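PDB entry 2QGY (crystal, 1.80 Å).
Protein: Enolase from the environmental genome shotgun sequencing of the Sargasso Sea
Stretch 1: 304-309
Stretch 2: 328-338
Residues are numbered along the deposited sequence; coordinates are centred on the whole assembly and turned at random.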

ATOM      1  N   TRP A 304      -9.394   0.122  14.715  1.00 15.40           N
ATOM      2  CA  TRP A 304      -8.314   0.378  15.645  1.00 14.69           C
ATOM      3  C   TRP A 304      -7.867   1.824  15.390  1.00 15.58           C
ATOM      4  O   TRP A 304      -6.876   2.106  14.709  1.00 15.05           O
ATOM      5  CB  TRP A 304      -7.187  -0.656  15.518  1.00 16.72           C
ATOM      6  CG  TRP A 304      -6.131  -0.513  16.581  1.00 15.46           C
ATOM      7  CD1 TRP A 304      -6.314  -0.214  17.895  1.00 15.79           C
ATOM      8  CD2 TRP A 304      -4.720  -0.601  16.384  1.00 15.82           C
ATOM      9  NE1 TRP A 304      -5.101  -0.131  18.547  1.00 18.42           N
ATOM     10  CE2 TRP A 304      -4.107  -0.388  17.645  1.00 16.18           C
ATOM     11  CE3 TRP A 304      -3.916  -0.862  15.269  1.00 18.75           C
ATOM     12  CZ2 TRP A 304      -2.715  -0.423  17.820  1.00 20.20           C
ATOM     13  CZ3 TRP A 304      -2.520  -0.908  15.444  1.00 19.84           C
ATOM     14  CH2 TRP A 304      -1.945  -0.672  16.711  1.00 19.83           C
ATOM     15  N   ASN A 305      -8.649   2.735  15.950  1.00 14.39           N
ATOM     16  CA  ASN A 305      -8.574   4.185  15.668  1.00 15.31           C
ATOM     17  C   ASN A 305      -9.094   4.848  16.937  1.00 15.64           C
ATOM     18  O   ASN A 305      -9.409   4.161  17.935  1.00 16.07           O
ATOM     19  CB  ASN A 305      -9.538   4.558  14.539  1.00 14.79           C
ATOM     20  CG  ASN A 305      -9.155   3.952  13.185  1.00 15.47           C
ATOM     21  OD1 ASN A 305      -8.070   4.203  12.661  1.00 16.87           O
ATOM     22  ND2 ASN A 305     -10.064   3.215  12.599  1.00 14.91           N
ATOM     23  N   SER A 306      -9.207   6.175  16.932  1.00 16.03           N
ATOM     24  CA  SER A 306      -9.885   6.818  18.082  1.00 16.56           C
ATOM     25  C   SER A 306     -11.343   6.421  18.127  1.00 15.75           C
ATOM     26  O   SER A 306     -11.915   6.022  17.126  1.00 15.43           O
ATOM     27  CB  SER A 306      -9.797   8.324  18.017  1.00 15.66           C
ATOM     28  OG  SER A 306     -10.913   8.869  17.319  1.00 20.51           O
ATOM     29  N   MET A 307     -11.953   6.552  19.302  1.00 16.57           N
ATOM     30  CA  MET A 307     -13.381   6.276  19.414  1.00 16.99           C
ATOM     31  C   MET A 307     -14.199   7.550  19.178  1.00 17.59           C
ATOM     32  O   MET A 307     -15.369   7.636  19.593  1.00 17.87           O
ATOM     33  CB  MET A 307     -13.740   5.583  20.761  1.00 16.84           C
ATOM     34  CG  MET A 307     -13.219   4.112  20.958  1.00 16.72           C
ATOM     35  SD  MET A 307     -13.985   2.938  19.811  1.00  8.31           S
ATOM     36  CE  MET A 307     -12.688   2.794  18.570  1.00 17.07           C
ATOM     37  N   SER A 308     -13.598   8.524  18.480  1.00 15.97           N
ATOM     38  CA  SER A 308     -14.269   9.755  18.116  1.00 15.96           C
ATOM     39  C   SER A 308     -14.682   9.714  16.641  1.00 15.71           C
ATOM     40  O   SER A 308     -15.719   9.119  16.314  1.00 17.20           O
ATOM     41  CB  SER A 308     -13.399  10.989  18.477  1.00 16.69           C
ATOM     42  OG  SER A 308     -12.171  11.091  17.737  1.00 17.77           O
ATOM     43  N   VAL A 309     -13.873  10.286  15.758  1.00 15.95           N
ATOM     44  CA  VAL A 309     -14.261  10.483  14.333  1.00 16.11           C
ATOM     45  C   VAL A 309     -14.420   9.137  13.589  1.00 16.45           C
ATOM     46  O   VAL A 309     -15.470   8.862  12.994  1.00 17.55           O
ATOM     47  CB  VAL A 309     -13.257  11.422  13.581  1.00 16.52           C
ATOM     48  CG1 VAL A 309     -13.685  11.631  12.162  1.00 16.01           C
ATOM     49  CG2 VAL A 309     -13.164  12.795  14.287  1.00 16.61           C
ATOM     50  N   GLU A 328     -16.640  -2.934  15.699  1.00 15.72           N
ATOM     51  CA  GLU A 328     -15.564  -3.079  16.663  1.00 15.17           C
ATOM     52  C   GLU A 328     -15.373  -1.835  17.555  1.00 15.85           C
ATOM     53  O   GLU A 328     -15.285  -0.694  17.042  1.00 16.21           O
ATOM     54  CB  GLU A 328     -14.236  -3.328  15.923  1.00 14.04           C
ATOM     55  CG  GLU A 328     -13.083  -3.518  16.880  1.00 15.19           C
ATOM     56  CD  GLU A 328     -11.803  -3.975  16.184  1.00 16.42           C
ATOM     57  OE1 GLU A 328     -11.592  -3.563  15.026  1.00 19.03           O
ATOM     58  OE2 GLU A 328     -11.041  -4.765  16.785  1.00 16.86           O
ATOM     59  N   ILE A 329     -15.328  -2.039  18.860  1.00 15.98           N
ATOM     60  CA  ILE A 329     -14.956  -0.961  19.803  1.00 16.91           C
ATOM     61  C   ILE A 329     -13.781  -1.389  20.679  1.00 16.62           C
ATOM     62  O   ILE A 329     -13.618  -2.565  20.965  1.00 17.03           O
ATOM     63  CB  ILE A 329     -16.142  -0.487  20.692  1.00 18.34           C
ATOM     64  CG1 ILE A 329     -16.582  -1.584  21.632  1.00 20.64           C
ATOM     65  CG2 ILE A 329     -17.338   0.023  19.848  1.00 17.71           C
ATOM     66  CD1 ILE A 329     -16.932  -1.071  23.010  1.00 28.10           C
ATOM     67  N   PHE A 330     -12.948  -0.424  21.057  1.00 17.42           N
ATOM     68  CA  PHE A 330     -11.885  -0.621  22.030  1.00 16.84           C
ATOM     69  C   PHE A 330     -12.357   0.108  23.272  1.00 17.17           C
ATOM     70  O   PHE A 330     -12.318   1.331  23.312  1.00 17.05           O
ATOM     71  CB  PHE A 330     -10.560  -0.028  21.534  1.00 17.73           C
ATOM     72  CG  PHE A 330      -9.850  -0.905  20.573  1.00 14.47           C
ATOM     73  CD1 PHE A 330      -8.765  -1.676  20.977  1.00 18.39           C
ATOM     74  CD2 PHE A 330     -10.281  -0.987  19.252  1.00 16.67           C
ATOM     75  CE1 PHE A 330      -8.119  -2.503  20.063  1.00 18.03           C
ATOM     76  CE2 PHE A 330      -9.639  -1.823  18.323  1.00 17.21           C
ATOM     77  CZ  PHE A 330      -8.555  -2.588  18.741  1.00 18.70           C
ATOM     78  N   PRO A 331     -12.900  -0.641  24.242  1.00 18.29           N
ATOM     79  CA  PRO A 331     -13.474   0.037  25.395  1.00 18.25           C
ATOM     80  C   PRO A 331     -12.460   0.947  26.091  1.00 18.12           C
ATOM     81  O   PRO A 331     -12.850   2.019  26.543  1.00 19.08           O
ATOM     82  CB  PRO A 331     -13.907  -1.110  26.308  1.00 18.93           C
ATOM     83  CG  PRO A 331     -14.234  -2.224  25.359  1.00 18.93           C
ATOM     84  CD  PRO A 331     -13.061  -2.104  24.333  1.00 18.49           C
ATOM     85  N   ASP A 332     -11.183   0.560  26.111  1.00 18.54           N
ATOM     86  CA  ASP A 332     -10.153   1.344  26.817  1.00 17.93           C
ATOM     87  C   ASP A 332      -9.814   2.665  26.132  1.00 18.25           C
ATOM     88  O   ASP A 332      -9.143   3.508  26.711  1.00 17.95           O
ATOM     89  CB  ASP A 332      -8.893   0.530  27.104  1.00 18.93           C
ATOM     90  CG  ASP A 332      -8.292  -0.114  25.844  1.00 21.28           C
ATOM     91  OD1 ASP A 332      -9.024  -0.821  25.111  1.00 22.89           O
ATOM     92  OD2 ASP A 332      -7.084   0.071  25.619  1.00 22.36           O
ATOM     93  N   TYR A 333     -10.253   2.827  24.890  1.00 17.28           N
ATOM     94  CA  TYR A 333     -10.088   4.081  24.160  1.00 17.25           C
ATOM     95  C   TYR A 333     -11.270   5.037  24.355  1.00 17.38           C
ATOM     96  O   TYR A 333     -11.252   6.201  23.875  1.00 16.86           O
ATOM     97  CB  TYR A 333      -9.955   3.773  22.665  1.00 15.98           C
ATOM     98  CG  TYR A 333      -8.593   3.223  22.226  1.00 18.34           C
ATOM     99  CD1 TYR A 333      -7.646   2.751  23.151  1.00 20.05           C
ATOM    100  CD2 TYR A 333      -8.258   3.178  20.868  1.00 18.07           C
ATOM    101  CE1 TYR A 333      -6.382   2.254  22.719  1.00 17.97           C
ATOM    102  CE2 TYR A 333      -7.025   2.687  20.438  1.00 17.21           C
ATOM    103  CZ  TYR A 333      -6.097   2.243  21.350  1.00 18.48           C
ATOM    104  OH  TYR A 333      -4.869   1.779  20.894  1.00 19.56           O
ATOM    105  N   ILE A 334     -12.327   4.566  25.027  1.00 17.80           N
ATOM    106  CA  ILE A 334     -13.518   5.409  25.142  1.00 18.93           C
ATOM    107  C   ILE A 334     -13.286   6.659  26.006  1.00 19.46           C
ATOM    108  O   ILE A 334     -13.541   7.769  25.555  1.00 19.29           O
ATOM    109  CB  ILE A 334     -14.745   4.634  25.646  1.00 19.61           C
ATOM    110  CG1 ILE A 334     -15.157   3.533  24.635  1.00 19.11           C
ATOM    111  CG2 ILE A 334     -15.894   5.597  25.923  1.00 19.13           C
ATOM    112  CD1 ILE A 334     -15.963   4.040  23.418  1.00 25.57           C
ATOM    113  N   ASN A 335     -12.816   6.494  27.236  1.00 20.39           N
ATOM    114  CA  ASN A 335     -12.659   7.692  28.073  1.00 21.46           C
ATOM    115  C   ASN A 335     -11.469   8.530  27.634  1.00 20.96           C
ATOM    116  O   ASN A 335     -11.490   9.760  27.769  1.00 20.55           O
ATOM    117  CB  ASN A 335     -12.554   7.342  29.545  1.00 22.23           C
ATOM    118  CG  ASN A 335     -13.835   6.739  30.085  1.00 27.35           C
ATOM    119  OD1 ASN A 335     -14.946   7.140  29.716  1.00 29.54           O
ATOM    120  ND2 ASN A 335     -13.687   5.772  30.971  1.00 30.92           N
ATOM    121  N   PHE A 336     -10.443   7.887  27.064  1.00 19.66           N
ATOM    122  CA  PHE A 336      -9.395   8.670  26.444  1.00 19.81           C
ATOM    123  C   PHE A 336      -9.976   9.633  25.391  1.00 18.98           C
ATOM    124  O   PHE A 336      -9.614  10.813  25.330  1.00 19.13           O
ATOM    125  CB  PHE A 336      -8.321   7.818  25.772  1.00 19.40           C
ATOM    126  CG  PHE A 336      -7.282   8.654  25.105  1.00 20.05           C
ATOM    127  CD1 PHE A 336      -6.309   9.293  25.876  1.00 21.64           C
ATOM    128  CD2 PHE A 336      -7.307   8.870  23.728  1.00 21.74           C
ATOM    129  CE1 PHE A 336      -5.379  10.094  25.294  1.00 19.61           C
ATOM    130  CE2 PHE A 336      -6.371   9.686  23.130  1.00 19.97           C
ATOM    131  CZ  PHE A 336      -5.402  10.309  23.912  1.00 20.72           C
ATOM    132  N   SER A 337     -10.820   9.099  24.517  1.00 19.05           N
ATOM    133  CA  SER A 337     -11.387   9.881  23.423  1.00 18.79           C
ATOM    134  C   SER A 337     -12.320  10.951  23.995  1.00 19.51           C
ATOM    135  O   SER A 337     -12.438  12.059  23.450  1.00 17.96           O
ATOM    136  CB  SER A 337     -12.139   8.974  22.458  1.00 19.47           C
ATOM    137  OG  SER A 337     -11.268   8.009  21.882  1.00 16.21           O
ATOM    138  N   LYS A 338     -12.990  10.607  25.101  1.00 19.53           N
ATOM    139  CA  LYS A 338     -13.867  11.570  25.772  1.00 20.80           C
ATOM    140  C   LYS A 338     -13.130  12.806  26.293  1.00 21.14           C
ATOM    141  O   LYS A 338     -13.749  13.853  26.523  1.00 22.30           O
ATOM    142  CB  LYS A 338     -14.630  10.889  26.892  1.00 20.66           C
ATOM    143  CG  LYS A 338     -15.760   9.990  26.374  1.00 20.10           C
ATOM    144  CD  LYS A 338     -16.577   9.448  27.511  1.00 23.96           C
ATOM    145  CE  LYS A 338     -17.845   8.809  26.986  1.00 29.60           C
ATOM    146  NZ  LYS A 338     -18.522   8.072  28.097  1.00 34.69           N
TER

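Two hydrogen bonds, a small aromatic group and one deeply inserted methionine join these stretches. Stretch 1 has no regular helix or strand. Stretch 2 leaves a strand at Ile 329, passes through a turn and enters a helix. Together they bury 476 Å², both sides summed.

Each hydrogen bond runs from an N-H of stretch 1 to a side-chain hydroxyl of stretch 2. The first joins Trp 304 NE1 to Tyr 333 OH at 3.0 Å. The angle at the hydrogen is 141°, so the bond is bent. The hydroxyl lies at the edge of the indole, near its plane, where the N-H points. Trp 304 has its CA-to-CB bond sideways to the other stretch, but with chi1 in t the end of the ring comes nearer. Tyr 333 OH also bonds elsewhere in the structure.

The second bond joins Met 307 N to Ser 337 OG, again at 3.0 Å, with an angle of 150°. The CA-to-CB bond of Ser 337 points toward stretch 1, with chi1 in m. Its hydroxyl is also a donor: Ser 337 OG bonds Tyr 333 O at 2.7 Å, one turn earlier in its own stretch. Serine suits this place because one short side chain serves the loop and its own backbone at once. The CA atoms of Met 307 and Ser 337 are 5.7 Å apart, the nearest pairing at this end of the contact.

The aromatic contacts gather around Trp 304. Trp 304 CD1 lies 3.4 Å from Phe 330 CZ, over one face of the phenylalanine ring. The planes of the indole five-membered ring and the Phe 330 ring meet at 36°, an oblique arrangement. Tyr 333 meets the same five-membered ring rim to rim, with the planes at 25°. Trp 304 thus offers carbon surface and a polar N-H together, while Phe 330 adds a flat apolar surface and Tyr 333 an acceptor.

Met 307 makes the apolar centre. Its CA-to-CB bond points toward stretch 2, and the residue has 129 Å² covered, the largest share of any residue here. Its chi1 and chi2 are both in m. Met 307 CG lies 3.7 Å from Tyr 333 CB and 3.7 Å from Ile 334 CD1. Beyond it, Met 307 SD reaches 4.1 Å from Ile 329 CB and 3.7 Å from Phe 330 N. A long unbranched chain can touch Ile 329 in the strand as well as Tyr 333 and Ile 334 further along stretch 2.

Not every buried polar atom is satisfied. Asn 305 O sits at the edge of the tyrosine ring, 3.3 Å from Tyr 333 CD2, and has no hydrogen-bond partner in the model. Phe 330 N, near the methionine sulfur, also lacks one.

Stretch 1 is braced internally. Ser 308 OG donates to Ser 306 OG at 2.6 Å, and Ser 308 N donates to Ser 306 OG at 2.9 Å. These bonds link the two residues that flank Met 307, through the Ser 306 hydroxyl.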